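Local coordinates for protein thermosome subunit (Methanococcoides burtonii, PDB 3AQ1) that probably works as a group II chaperonin subunit, binding and hydrolysing ATP to help unfolded proteins fold, and was captured here as an open-state monomer, at residues S374-A377 and S378-G382; D412-V415 and E416-S419. All coordinates share one frame; numbering follows the deposited sequence.

Contact 1: S374-A377 and S378-G382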
ATOM      1  N   SER A 374     -22.196 -16.157  18.501  1.00 77.14           N
ATOM      2  CA  SER A 374     -22.984 -16.567  19.658  1.00 71.91           C
ATOM      3  C   SER A 374     -24.031 -17.570  19.214  1.00 67.25           C
ATOM      4  O   SER A 374     -24.492 -18.391  20.004  1.00 70.02           O
ATOM      5  CB  SER A 374     -23.650 -15.369  20.340  1.00 69.03           C
ATOM      6  OG  SER A 374     -22.786 -14.783  21.298  1.00 73.79           O
ATOM      7  N   GLU A 375     -24.407 -17.491  17.942  1.00 69.32           N
ATOM      8  CA  GLU A 375     -25.285 -18.486  17.350  1.00 86.57           C
ATOM      9  C   GLU A 375     -24.512 -19.793  17.207  1.00 98.43           C
ATOM     10  O   GLU A 375     -25.016 -20.867  17.552  1.00104.90           O
ATOM     11  CB  GLU A 375     -25.820 -18.007  15.996  1.00 90.54           C
ATOM     12  CG  GLU A 375     -27.260 -17.508  16.042  1.00 98.52           C
ATOM     13  CD  GLU A 375     -27.513 -16.322  15.116  1.00107.23           C
ATOM     14  OE1 GLU A 375     -26.551 -15.823  14.496  1.00109.01           O
ATOM     15  OE2 GLU A 375     -28.677 -15.881  15.012  1.00111.05           O
ATOM     16  N   TYR A 376     -23.281 -19.692  16.716  1.00 97.02           N
ATOM     17  CA  TYR A 376     -22.398 -20.847  16.597  1.00 93.16           C
ATOM     18  C   TYR A 376     -22.195 -21.492  17.966  1.00 94.92           C
ATOM     19  O   TYR A 376     -22.328 -22.707  18.112  1.00 93.27           O
ATOM     20  CB  TYR A 376     -21.051 -20.426  16.002  1.00 85.91           C
ATOM     21  CG  TYR A 376     -20.143 -21.570  15.608  1.00 85.86           C
ATOM     22  CD1 TYR A 376     -20.454 -22.387  14.529  1.00 94.37           C
ATOM     23  CD2 TYR A 376     -18.965 -21.824  16.301  1.00 85.46           C
ATOM     24  CE1 TYR A 376     -19.621 -23.438  14.156  1.00 97.36           C
ATOM     25  CE2 TYR A 376     -18.122 -22.874  15.936  1.00 90.86           C
ATOM     26  CZ  TYR A 376     -18.458 -23.678  14.859  1.00 96.68           C
ATOM     27  OH  TYR A 376     -17.636 -24.719  14.482  1.00 92.27           O
ATOM     28  N   ALA A 377     -21.883 -20.668  18.965  1.00 92.37           N
ATOM     29  CA  ALA A 377     -21.676 -21.141  20.331  1.00 91.83           C
ATOM     30  C   ALA A 377     -22.742 -22.148  20.743  1.00 98.71           C
ATOM     31  O   ALA A 377     -22.427 -23.216  21.264  1.00104.71           O
ATOM     32  CB  ALA A 377     -21.652 -19.972  21.307  1.00 86.20           C
ATOM     33  N   SER A 378     -24.002 -21.803  20.506  1.00 96.95           N
ATOM     34  CA  SER A 378     -25.119 -22.674  20.858  1.00 94.84           C
ATOM     35  C   SER A 378     -25.038 -24.058  20.207  1.00102.54           C
ATOM     36  O   SER A 378     -25.338 -25.067  20.845  1.00100.39           O
ATOM     37  CB  SER A 378     -26.444 -22.003  20.508  1.00 90.34           C
ATOM     38  OG  SER A 378     -26.684 -20.905  21.368  1.00 91.54           O
ATOM     39  N   THR A 379     -24.632 -24.106  18.943  1.00110.41           N
ATOM     40  CA  THR A 379     -24.568 -25.371  18.213  1.00113.61           C
ATOM     41  C   THR A 379     -23.330 -26.182  18.581  1.00116.13           C
ATOM     42  O   THR A 379     -23.023 -27.190  17.943  1.00121.50           O
ATOM     43  CB  THR A 379     -24.590 -25.156  16.687  1.00111.78           C
ATOM     44  OG1 THR A 379     -23.267 -24.855  16.222  1.00113.17           O
ATOM     45  CG2 THR A 379     -25.546 -24.023  16.319  1.00106.26           C
ATOM     46  N   LEU A 380     -22.613 -25.731  19.605  1.00112.86           N
ATOM     47  CA  LEU A 380     -21.490 -26.489  20.142  1.00114.08           C
ATOM     48  C   LEU A 380     -21.845 -27.058  21.512  1.00119.65           C
ATOM     49  O   LEU A 380     -22.882 -26.718  22.085  1.00118.80           O
ATOM     50  CB  LEU A 380     -20.235 -25.621  20.230  1.00102.54           C
ATOM     51  CG  LEU A 380     -19.469 -25.472  18.920  1.00102.94           C
ATOM     52  CD1 LEU A 380     -18.270 -24.560  19.109  1.00105.74           C
ATOM     53  CD2 LEU A 380     -19.035 -26.837  18.409  1.00105.74           C
ATOM     54  N   LYS A 381     -20.988 -27.926  22.035  1.00122.35           N
ATOM     55  CA  LYS A 381     -21.246 -28.542  23.331  1.00128.69           C
ATOM     56  C   LYS A 381     -19.966 -28.744  24.147  1.00128.47           C
ATOM     57  O   LYS A 381     -18.853 -28.732  23.610  1.00122.86           O
ATOM     58  CB  LYS A 381     -22.014 -29.863  23.161  1.00131.53           C
ATOM     59  CG  LYS A 381     -23.409 -29.707  22.541  1.00128.40           C
ATOM     60  CD  LYS A 381     -24.048 -31.053  22.224  1.00128.61           C
ATOM     61  CE  LYS A 381     -25.389 -30.882  21.517  1.00127.06           C
ATOM     62  NZ  LYS A 381     -26.060 -32.190  21.246  1.00128.32           N
ATOM     63  N   GLY A 382     -20.138 -28.924  25.452  1.00130.83           N
ATOM     64  CA  GLY A 382     -19.016 -29.091  26.351  1.00132.56           C
ATOM     65  C   GLY A 382     -18.556 -27.765  26.926  1.00130.09           C
ATOM     66  O   GLY A 382     -19.298 -26.776  26.926  1.00119.79           O
TER
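A chi1 of -170° swings the phenol ring of Tyr-376 away from its own backbone N and forward past the end of the helix to Leu-380, whose CD1 comes up to the ring. The arrangement is the C-terminal end of helix 364-378, in what is probably the equatorial domain, as in other group II chaperonins; helical phi/psi angles are lost at Thr-379 and the chain runs out into the loop leading to helix 383-394. The two side chains cross at a slant, and Tyr-376 CE2 meets Leu-380 CD1 at 3.6 Å, an apolar contact between residues four apart.

Backbone bonding changes at the same place. Ser-378 N makes a weak hydrogen bond of 3.5 Å back to Ser-374 O, four residues earlier. Two residues further on, the donor reaches back three residues: Leu-380 N donates to Ala-377 O at 3.0 Å. Thr-379 N is only weakly bonded to Tyr-376 O, and the threonine side chain adds a second grip on that acceptor.

Ala-377 is buried against Ser-389 of helix 383-394, while Ser-378 and Thr-379 are exposed. OG1 of Thr-379 sits between its own backbone N and carbonyl carbon (chi1 83°), and from there it donates to Tyr-376 O at 3.0 Å, in the carbonyl plane and on a lone pair.

Contact 2: D412-V415 and E416-S419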
ATOM      1  N   ASP A 412     -26.762   2.556  25.196  1.00 57.80           N
ATOM      2  CA  ASP A 412     -27.606   3.096  24.145  1.00 58.99           C
ATOM      3  C   ASP A 412     -27.168   2.615  22.769  1.00 53.55           C
ATOM      4  O   ASP A 412     -27.997   2.170  21.972  1.00 55.68           O
ATOM      5  CB  ASP A 412     -27.588   4.625  24.184  1.00 65.67           C
ATOM      6  CG  ASP A 412     -28.706   5.193  25.025  1.00 72.68           C
ATOM      7  OD1 ASP A 412     -29.273   4.430  25.832  1.00 65.53           O
ATOM      8  OD2 ASP A 412     -29.020   6.396  24.876  1.00 78.60           O
ATOM      9  N   ILE A 413     -25.869   2.716  22.497  1.00 42.15           N
ATOM     10  CA  ILE A 413     -25.313   2.347  21.197  1.00 44.49           C
ATOM     11  C   ILE A 413     -25.389   0.846  20.924  1.00 47.36           C
ATOM     12  O   ILE A 413     -25.686   0.436  19.800  1.00 49.05           O
ATOM     13  CB  ILE A 413     -23.841   2.779  21.060  1.00 47.09           C
ATOM     14  CG1 ILE A 413     -23.693   4.294  21.253  1.00 41.66           C
ATOM     15  CG2 ILE A 413     -23.279   2.312  19.724  1.00 47.20           C
ATOM     16  CD1 ILE A 413     -24.438   5.089  20.245  1.00 43.79           C
ATOM     17  N   MET A 414     -25.113   0.038  21.948  1.00 38.98           N
ATOM     18  CA  MET A 414     -25.124  -1.419  21.812  1.00 39.99           C
ATOM     19  C   MET A 414     -26.528  -1.973  21.583  1.00 51.18           C
ATOM     20  O   MET A 414     -26.728  -2.898  20.789  1.00 55.24           O
ATOM     21  CB  MET A 414     -24.466  -2.105  23.020  1.00 37.23           C
ATOM     22  CG  MET A 414     -22.936  -2.004  23.047  1.00 43.57           C
ATOM     23  SD  MET A 414     -22.144  -2.355  21.455  1.00 50.77           S
ATOM     24  CE  MET A 414     -22.697  -4.033  21.146  1.00 51.19           C
ATOM     25  N   VAL A 415     -27.500  -1.412  22.289  1.00 47.93           N
ATOM     26  CA  VAL A 415     -28.885  -1.780  22.067  1.00 43.73           C
ATOM     27  C   VAL A 415     -29.214  -1.529  20.607  1.00 43.83           C
ATOM     28  O   VAL A 415     -29.696  -2.407  19.900  1.00 52.07           O
ATOM     29  CB  VAL A 415     -29.813  -0.967  22.986  1.00 50.65           C
ATOM     30  CG1 VAL A 415     -31.262  -0.992  22.490  1.00 41.43           C
ATOM     31  CG2 VAL A 415     -29.689  -1.475  24.421  1.00 52.65           C
ATOM     32  N   GLU A 416     -28.913  -0.325  20.150  1.00 46.40           N
ATOM     33  CA  GLU A 416     -29.241   0.067  18.796  1.00 43.10           C
ATOM     34  C   GLU A 416     -28.454  -0.750  17.758  1.00 48.68           C
ATOM     35  O   GLU A 416     -28.996  -1.089  16.705  1.00 54.30           O
ATOM     36  CB  GLU A 416     -29.042   1.577  18.630  1.00 39.02           C
ATOM     37  CG  GLU A 416     -29.255   2.104  17.227  1.00 59.30           C
ATOM     38  CD  GLU A 416     -30.671   1.882  16.741  1.00 73.58           C
ATOM     39  OE1 GLU A 416     -31.504   1.428  17.559  1.00 76.68           O
ATOM     40  OE2 GLU A 416     -30.950   2.156  15.549  1.00 71.15           O
ATOM     41  N   LEU A 417     -27.195  -1.085  18.051  1.00 40.49           N
ATOM     42  CA  LEU A 417     -26.420  -1.919  17.125  1.00 45.77           C
ATOM     43  C   LEU A 417     -26.963  -3.344  17.053  1.00 54.04           C
ATOM     44  O   LEU A 417     -27.076  -3.919  15.968  1.00 60.78           O
ATOM     45  CB  LEU A 417     -24.920  -1.925  17.443  1.00 37.61           C
ATOM     46  CG  LEU A 417     -24.199  -0.610  17.128  1.00 41.23           C
ATOM     47  CD1 LEU A 417     -22.774  -0.617  17.630  1.00 26.78           C
ATOM     48  CD2 LEU A 417     -24.257  -0.272  15.643  1.00 43.10           C
ATOM     49  N   ARG A 418     -27.313  -3.907  18.203  1.00 43.62           N
ATOM     50  CA  ARG A 418     -27.885  -5.248  18.224  1.00 39.51           C
ATOM     51  C   ARG A 418     -29.210  -5.303  17.500  1.00 51.56           C
ATOM     52  O   ARG A 418     -29.469  -6.241  16.753  1.00 58.97           O
ATOM     53  CB  ARG A 418     -28.031  -5.769  19.649  1.00 31.89           C
ATOM     54  CG  ARG A 418     -26.712  -6.243  20.221  1.00 37.41           C
ATOM     55  CD  ARG A 418     -26.930  -7.125  21.398  1.00 43.67           C
ATOM     56  NE  ARG A 418     -25.674  -7.598  21.954  1.00 43.60           N
ATOM     57  CZ  ARG A 418     -25.599  -8.470  22.951  1.00 50.69           C
ATOM     58  NH1 ARG A 418     -26.716  -8.955  23.483  1.00 56.13           N
ATOM     59  NH2 ARG A 418     -24.417  -8.858  23.411  1.00 48.01           N
ATOM     60  N   SER A 419     -30.047  -4.296  17.721  1.00 56.63           N
ATOM     61  CA  SER A 419     -31.344  -4.247  17.071  1.00 52.74           C
ATOM     62  C   SER A 419     -31.134  -4.259  15.562  1.00 56.71           C
ATOM     63  O   SER A 419     -31.611  -5.149  14.863  1.00 58.37           O
ATOM     64  CB  SER A 419     -32.114  -3.000  17.504  1.00 51.00           C
ATOM     65  OG  SER A 419     -33.205  -2.739  16.633  1.00 64.11           O
TER
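Leu-417 lies alongside Ile-413, one helical turn back, the two side chains pointing the same way and touching through Leu-417 CD1 and Ile-413 CG2 at 3.6 Å. The first torsions fit this pairing: CG2 of Ile-413 stands opposite its backbone N across the CA-CB bond, and Leu-417 CG lies beside its own N (chi1 -71°). Met-414 comes to the same leucine by its sulfur, SD lying 4.2 Å from Leu-417 CD1, a looser contact.

Four successive i to i-4 backbone bonds mark this as regular alpha-helix within helix 410-422, probably part of the equatorial domain, as in related chaperonins. Leu-417 N donates to Ile-413 O at 2.8 Å, and Arg-418 N to Met-414 O at the same length; Glu-416 N and Ser-419 N continue the series to Asp-412 O and Val-415 O. Arg-418 extends from CG to NE, and its NH2 forms a salt bridge with Glu-396. Shortening Leu-417 to an alanine removes the CD1 that Ile-413 CG2 and Met-414 SD pack against, and would probably open a gap beside both.

The apolar side of the helix faces helix 397-405, with Ile-413 on Ala-403, Met-414 on Pro-399 and Val-400, and Leu-417 on Pro-399, while Glu-416 and Leu-417 also touch Val-437 of strand 437-439.

How the contacts relate
Followed from the N terminus, the chain reaches contact 1 first, at the exit from helix 364-378, and continues through helices 383-394 and 397-405 before contact 2 falls within helix 410-422. The two therefore come in series, neither nested nor crossed, and neither closes a long loop, since each joins adjoining segments. Contact 1 and contact 2 lie on the same side of the chain's centre. The centres of contact 1 and contact 2 are about 23 Å apart, and the nearest atoms of contact 1 and contact 2 about 6 Å apart, without touching. Contact 1 shapes a helix end beside helix 383-394; contact 2 is mid-helix and ties helix 410-422 to helix 397-405 and strand 437-439.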